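PDB 3G8K: lectin-related NK cell receptor LY49L1 from Mus musculus, which probably recognises MHC class I, as Ly49 natural killer cell receptors do, through its C-type lectin-like domain, the part present here, and may also bind carbohydrate. Local coordinates for residues I16-Y20 with L43-N47; K73-A77 with T90-I95. The protein carries 1 engineered substitution. One frame throughout, in Å; residues are numbered along the deposited sequence.

Overall arrangement
Both contacts lie in one C-type lectin-like domain and reach the same mixed sheet. Their centres are about 21 Å apart, and their nearest atoms stay about 8 Å apart. Contact 1 is buried. It joins strand 17-21 to the link between strand 41-42 and helix 48-57, about 8 Å from the centre of the chain. Contact 2 is at the surface, about 16 Å from that centre. It joins strand 75-78 to the loop that leads to strand 100-104. The chemistry follows the place. Contact 1 combines a buried lysine and its salt bridge with apolar packing. Contact 2 rests on one tryptophan, met by an aromatic ring, methyl groups and a water.

Contact 1. Residues I16-Y20 with L43-N47; sequences IKCYY and LKIDN
In this C-type lectin-like fold, Lys17 and Tyr19 of strand 17-21 reach Leu43, Lys44 and Asp46 in the link between strand 41-42 and helix 48-57. Lys17 reaches the link with a chain that is straight at chi1 and chi2 and bent at chi3. Its CG lies opposite the backbone N (chi1 -168°). Across the contact NZ makes two bonds. Lys17 NZ donates to Lys44 O at 2.8 Å, nearly in line with the carbonyl (C=O...N angle 165°). It also forms a salt bridge to Asp46 OD1 at 2.8 Å, approaching from above the carboxylate plane, 49° out of it. The other oxygen, Asp46 OD2, takes Lys44 NZ at 2.8 Å through its syn lone pair. Asp46 thus sits between two lysines, whose NZ atoms are 5.7 Å apart.

Beside the polar end the packing is apolar. Leu43 CD1 lies at the edge of the Tyr19 ring, near its plane, 3.5 Å from Tyr19 CE2. The same methyl is 4.0 Å from Lys17 CD, so it touches both the lysine chain and the ring. Leu54 of helix 48-57 touches both Tyr19 and Leu43.

Glu50 of that helix is the third partner of Lys17 NZ. Its OE1 takes a salt bridge from Lys17 NZ and a hydrogen bond from Tyr19 OH. Lys44 NZ also reaches Pro83 O. A buried ammonium held by two carboxylates and a carbonyl probably stays charged, and it ties the strand to the link and the helix start.

Contact 2. Residues K73-A77 with T90-I95; sequences KKDWA and TMKYNI
The two backbones stay well apart, with 7.7 Å between the CA atoms of Trp76 and Thr90. No direct hydrogen bond joins the two segments; side-chain packing and a water bridge to the backbone Thr90 O make the contact. The segment 90-95 opens with a 3-10 turn, closed by Tyr93 N bonding to Thr90 O. Trp76 points its indole into the curve of this loop. Tyr93 turns its ring edge toward the face of the five-membered ring of Trp76, an edge-to-face pair with centroids 5.7 Å apart and planes at 61°. On the six-membered ring, Trp76 CZ2 is 4.0 Å from Tyr93 CB and 4.0 Å from Ile95 CG2. On the five-membered ring, Thr90 CG2 lies 3.8 Å from Trp76 CD1. With Thr90 OG1 between the backbone N and the carbonyl carbon (chi1 60°), the methyl CG2 stands anti to the carbonyl carbon and meets Trp76 and Asp75 OD1. Trp76 NE1 donates to water 1 at 3.1 Å, in the ring plane, and the water donates to Thr90 O at 3.0 Å. Tyr69 of strand 62-70 meets Trp76 edge-to-face. Met101 of strand 100-104 and Asn110 of strand 108-111 touch both Trp76 and Tyr93, placing the loop beside those strands.

Contact 1. Residues I16-Y20 with L43-N47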
loop_
_atom_site.group_PDB
_atom_site.type_symbol
_atom_site.label_atom_id
_atom_site.label_comp_id
_atom_site.label_asym_id
_atom_site.label_seq_id
_atom_site.Cartn_x
_atom_site.Cartn_y
_atom_site.Cartn_z
ATOM N N ILE A 16 10.171 0.647 -9.055
ATOM C CA ILE A 16 10.270 1.986 -9.683
ATOM C C ILE A 16 8.918 2.648 -10.053
ATOM O O ILE A 16 8.908 3.660 -10.697
ATOM C CB ILE A 16 11.311 1.895 -10.900
ATOM C CG1 ILE A 16 12.511 2.850 -10.788
ATOM C CG2 ILE A 16 10.659 1.865 -12.233
ATOM C CD1 ILE A 16 12.320 4.225 -11.407
ATOM N N LYS A 17 7.789 2.110 -9.605
ATOM C CA LYS A 17 6.434 2.523 -9.997
ATOM C C LYS A 17 5.534 2.764 -8.730
ATOM O O LYS A 17 5.469 1.903 -7.844
ATOM C CB LYS A 17 5.742 1.469 -10.933
ATOM C CG LYS A 17 4.424 1.996 -11.624
ATOM C CD LYS A 17 3.820 1.125 -12.755
ATOM C CE LYS A 17 4.851 0.299 -13.524
ATOM N NZ LYS A 17 4.066 -0.698 -14.269
ATOM N N CYS A 18 4.838 3.893 -8.663
ATOM C CA CYS A 18 3.755 4.079 -7.657
ATOM C C CYS A 18 2.340 3.940 -8.247
ATOM O O CYS A 18 2.223 3.891 -9.448
ATOM C CB CYS A 18 3.965 5.395 -6.981
ATOM S SG CYS A 18 5.623 5.400 -6.168
ATOM N N TYR A 19 1.289 3.892 -7.391
ATOM C CA TYR A 19 -0.067 3.506 -7.726
ATOM C C TYR A 19 -0.973 4.411 -6.943
ATOM O O TYR A 19 -0.881 4.477 -5.719
ATOM C CB TYR A 19 -0.327 2.071 -7.267
ATOM C CG TYR A 19 0.677 1.081 -7.926
ATOM C CD1 TYR A 19 1.847 0.667 -7.235
ATOM C CD2 TYR A 19 0.457 0.600 -9.203
ATOM C CE1 TYR A 19 2.809 -0.238 -7.861
ATOM C CE2 TYR A 19 1.417 -0.329 -9.826
ATOM C CZ TYR A 19 2.580 -0.659 -9.144
ATOM O OH TYR A 19 3.451 -1.600 -9.688
ATOM N N TYR A 20 -1.867 5.061 -7.645
ATOM C CA TYR A 20 -2.769 6.134 -7.049
ATOM C C TYR A 20 -4.205 5.736 -7.408
ATOM O O TYR A 20 -4.404 5.072 -8.407
ATOM C CB TYR A 20 -2.392 7.512 -7.651
ATOM C CG TYR A 20 -0.892 7.828 -7.592
ATOM C CD1 TYR A 20 -0.042 7.499 -8.645
ATOM C CD2 TYR A 20 -0.338 8.435 -6.475
ATOM C CE1 TYR A 20 1.323 7.761 -8.551
ATOM C CE2 TYR A 20 1.008 8.735 -6.412
ATOM C CZ TYR A 20 1.826 8.351 -7.423
ATOM O OH TYR A 20 3.136 8.689 -7.325
ATOM N N LEU A 43 -3.420 2.321 -15.343
ATOM C CA LEU A 43 -2.264 1.513 -14.985
ATOM C C LEU A 43 -1.873 0.464 -16.053
ATOM O O LEU A 43 -2.677 -0.337 -16.534
ATOM C CB LEU A 43 -2.408 0.863 -13.584
ATOM C CG LEU A 43 -1.326 -0.225 -13.275
ATOM C CD1 LEU A 43 -0.088 0.516 -12.814
ATOM C CD2 LEU A 43 -1.705 -1.221 -12.174
ATOM N N LYS A 44 -0.593 0.489 -16.400
ATOM C CA LYS A 44 -0.020 -0.593 -17.212
ATOM C C LYS A 44 0.866 -1.569 -16.399
ATOM O O LYS A 44 1.746 -1.120 -15.695
ATOM C CB LYS A 44 0.829 0.013 -18.321
ATOM C CG LYS A 44 1.578 -1.113 -19.119
ATOM C CD LYS A 44 2.348 -0.546 -20.283
ATOM C CE LYS A 44 3.520 0.313 -19.798
ATOM N NZ LYS A 44 4.778 -0.540 -19.954
ATOM N N ILE A 45 0.688 -2.880 -16.601
ATOM C CA ILE A 45 1.214 -3.878 -15.747
ATOM C C ILE A 45 2.337 -4.522 -16.630
ATOM O O ILE A 45 2.120 -4.927 -17.769
ATOM C CB ILE A 45 0.156 -4.923 -15.241
ATOM C CG1 ILE A 45 -1.047 -4.270 -14.535
ATOM C CG2 ILE A 45 0.798 -6.004 -14.224
ATOM C CD1 ILE A 45 -1.979 -5.293 -13.885
ATOM N N ASP A 46 3.544 -4.543 -16.089
ATOM C CA ASP A 46 4.732 -4.809 -16.889
ATOM C C ASP A 46 5.146 -6.238 -16.938
ATOM O O ASP A 46 5.845 -6.630 -17.888
ATOM C CB ASP A 46 5.877 -3.954 -16.348
ATOM C CG ASP A 46 5.820 -2.575 -16.876
ATOM O OD1 ASP A 46 5.925 -1.667 -16.074
ATOM O OD2 ASP A 46 5.609 -2.410 -18.113
ATOM N N ASN A 47 4.766 -7.014 -15.927
ATOM C CA ASN A 47 5.169 -8.417 -15.776
ATOM C C ASN A 47 4.405 -9.160 -14.677
ATOM O O ASN A 47 3.614 -8.566 -13.948
ATOM C CB ASN A 47 6.697 -8.521 -15.573
ATOM C CG ASN A 47 7.179 -7.691 -14.425
ATOM O OD1 ASN A 47 6.792 -7.928 -13.305
ATOM N ND2 ASN A 47 8.034 -6.723 -14.675
#

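Contact 2. Residues K73-A77 with T90-I95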
loop_
_atom_site.group_PDB
_atom_site.type_symbol
_atom_site.label_atom_id
_atom_site.label_comp_id
_atom_site.label_asym_id
_atom_site.label_seq_id
_atom_site.Cartn_x
_atom_site.Cartn_y
_atom_site.Cartn_z
ATOM N N LYS A 73 -5.223 -4.036 -34.216
ATOM C CA LYS A 73 -4.183 -5.057 -33.903
ATOM C C LYS A 73 -4.706 -6.482 -33.795
ATOM O O LYS A 73 -3.951 -7.420 -33.913
ATOM C CB LYS A 73 -3.391 -4.709 -32.633
ATOM C CG LYS A 73 -2.659 -3.361 -32.651
ATOM C CD LYS A 73 -2.570 -2.759 -31.209
ATOM C CE LYS A 73 -1.812 -1.398 -31.194
ATOM N NZ LYS A 73 -0.849 -1.261 -30.055
ATOM N N LYS A 74 -6.015 -6.626 -33.583
ATOM C CA LYS A 74 -6.708 -7.911 -33.343
ATOM C C LYS A 74 -6.247 -8.548 -32.042
ATOM O O LYS A 74 -6.030 -9.745 -31.981
ATOM C CB LYS A 74 -6.621 -8.910 -34.537
ATOM C CG LYS A 74 -7.264 -8.480 -35.898
ATOM C CD LYS A 74 -6.133 -8.120 -36.954
ATOM C CE LYS A 74 -6.615 -7.822 -38.412
ATOM N NZ LYS A 74 -6.607 -9.041 -39.363
ATOM N N ASP A 75 -6.098 -7.738 -30.989
ATOM C CA ASP A 75 -5.471 -8.193 -29.739
ATOM C C ASP A 75 -5.724 -7.170 -28.650
ATOM O O ASP A 75 -6.096 -6.038 -28.930
ATOM C CB ASP A 75 -3.949 -8.418 -29.935
ATOM C CG ASP A 75 -3.414 -9.671 -29.205
ATOM O OD1 ASP A 75 -4.152 -10.335 -28.445
ATOM O OD2 ASP A 75 -2.218 -10.006 -29.414
ATOM N N TRP A 76 -5.537 -7.603 -27.409
ATOM C CA TRP A 76 -5.558 -6.760 -26.240
ATOM C C TRP A 76 -4.319 -5.915 -26.274
ATOM O O TRP A 76 -3.234 -6.422 -26.579
ATOM C CB TRP A 76 -5.618 -7.618 -24.958
ATOM C CG TRP A 76 -6.969 -8.218 -24.815
ATOM C CD1 TRP A 76 -7.396 -9.354 -25.389
ATOM C CD2 TRP A 76 -8.094 -7.666 -24.116
ATOM N NE1 TRP A 76 -8.714 -9.571 -25.113
ATOM C CE2 TRP A 76 -9.179 -8.537 -24.338
ATOM C CE3 TRP A 76 -8.287 -6.524 -23.325
ATOM C CZ2 TRP A 76 -10.414 -8.345 -23.759
ATOM C CZ3 TRP A 76 -9.515 -6.326 -22.764
ATOM C CH2 TRP A 76 -10.559 -7.236 -22.979
ATOM N N ALA A 77 -4.465 -4.624 -25.996
ATOM C CA ALA A 77 -3.331 -3.729 -26.060
ATOM C C ALA A 77 -3.255 -2.741 -24.903
ATOM O O ALA A 77 -4.289 -2.191 -24.488
ATOM C CB ALA A 77 -3.261 -3.015 -27.405
ATOM N N THR A 90 -5.072 -15.027 -24.210
ATOM C CA THR A 90 -6.213 -14.265 -24.730
ATOM C C THR A 90 -7.495 -15.096 -24.955
ATOM O O THR A 90 -8.583 -14.520 -25.029
ATOM C CB THR A 90 -5.889 -13.369 -25.945
ATOM O OG1 THR A 90 -5.410 -14.175 -27.014
ATOM C CG2 THR A 90 -4.855 -12.236 -25.586
ATOM N N MET A 91 -7.361 -16.421 -25.010
ATOM C CA MET A 91 -8.479 -17.366 -24.988
ATOM C C MET A 91 -9.278 -17.200 -23.693
ATOM O O MET A 91 -10.475 -17.486 -23.667
ATOM C CB MET A 91 -7.953 -18.824 -25.064
ATOM C CG MET A 91 -8.562 -19.749 -26.155
ATOM S SD MET A 91 -7.950 -19.356 -27.831
ATOM C CE MET A 91 -9.368 -18.531 -28.585
ATOM N N LYS A 92 -8.636 -16.756 -22.615
ATOM C CA LYS A 92 -9.379 -16.525 -21.362
ATOM C C LYS A 92 -10.531 -15.502 -21.493
ATOM O O LYS A 92 -11.427 -15.446 -20.594
ATOM C CB LYS A 92 -8.442 -16.049 -20.253
ATOM C CG LYS A 92 -7.776 -17.151 -19.451
ATOM C CD LYS A 92 -6.816 -16.561 -18.362
ATOM C CE LYS A 92 -6.373 -17.613 -17.339
ATOM N NZ LYS A 92 -5.469 -18.635 -17.982
ATOM N N TYR A 93 -10.478 -14.675 -22.555
ATOM C CA TYR A 93 -11.256 -13.433 -22.630
ATOM C C TYR A 93 -12.223 -13.414 -23.824
ATOM O O TYR A 93 -11.830 -13.472 -25.003
ATOM C CB TYR A 93 -10.369 -12.146 -22.547
ATOM C CG TYR A 93 -9.336 -12.184 -21.430
ATOM C CD1 TYR A 93 -9.727 -12.161 -20.116
ATOM C CD2 TYR A 93 -7.964 -12.353 -21.713
ATOM C CE1 TYR A 93 -8.821 -12.233 -19.096
ATOM C CE2 TYR A 93 -7.024 -12.467 -20.673
ATOM C CZ TYR A 93 -7.472 -12.385 -19.372
ATOM O OH TYR A 93 -6.616 -12.515 -18.340
ATOM N N ASN A 94 -13.501 -13.389 -23.505
ATOM C CA ASN A 94 -14.524 -13.262 -24.520
ATOM C C ASN A 94 -14.858 -11.797 -24.727
ATOM O O ASN A 94 -15.370 -11.194 -23.825
ATOM C CB ASN A 94 -15.765 -14.052 -24.088
ATOM C CG ASN A 94 -16.741 -14.251 -25.232
ATOM O OD1 ASN A 94 -16.678 -13.554 -26.261
ATOM N ND2 ASN A 94 -17.621 -15.228 -25.087
ATOM N N ILE A 95 -14.556 -11.198 -25.886
ATOM C CA ILE A 95 -14.822 -9.736 -26.090
ATOM C C ILE A 95 -16.311 -9.358 -26.163
ATOM O O ILE A 95 -16.661 -8.168 -26.091
ATOM C CB ILE A 95 -14.032 -9.112 -27.315
ATOM C CG1 ILE A 95 -14.483 -9.701 -28.647
ATOM C CG2 ILE A 95 -12.498 -9.133 -27.055
ATOM C CD1 ILE A 95 -14.198 -8.828 -29.862
HETATM O O HOH W 1 -9.344 -12.173 -26.758
#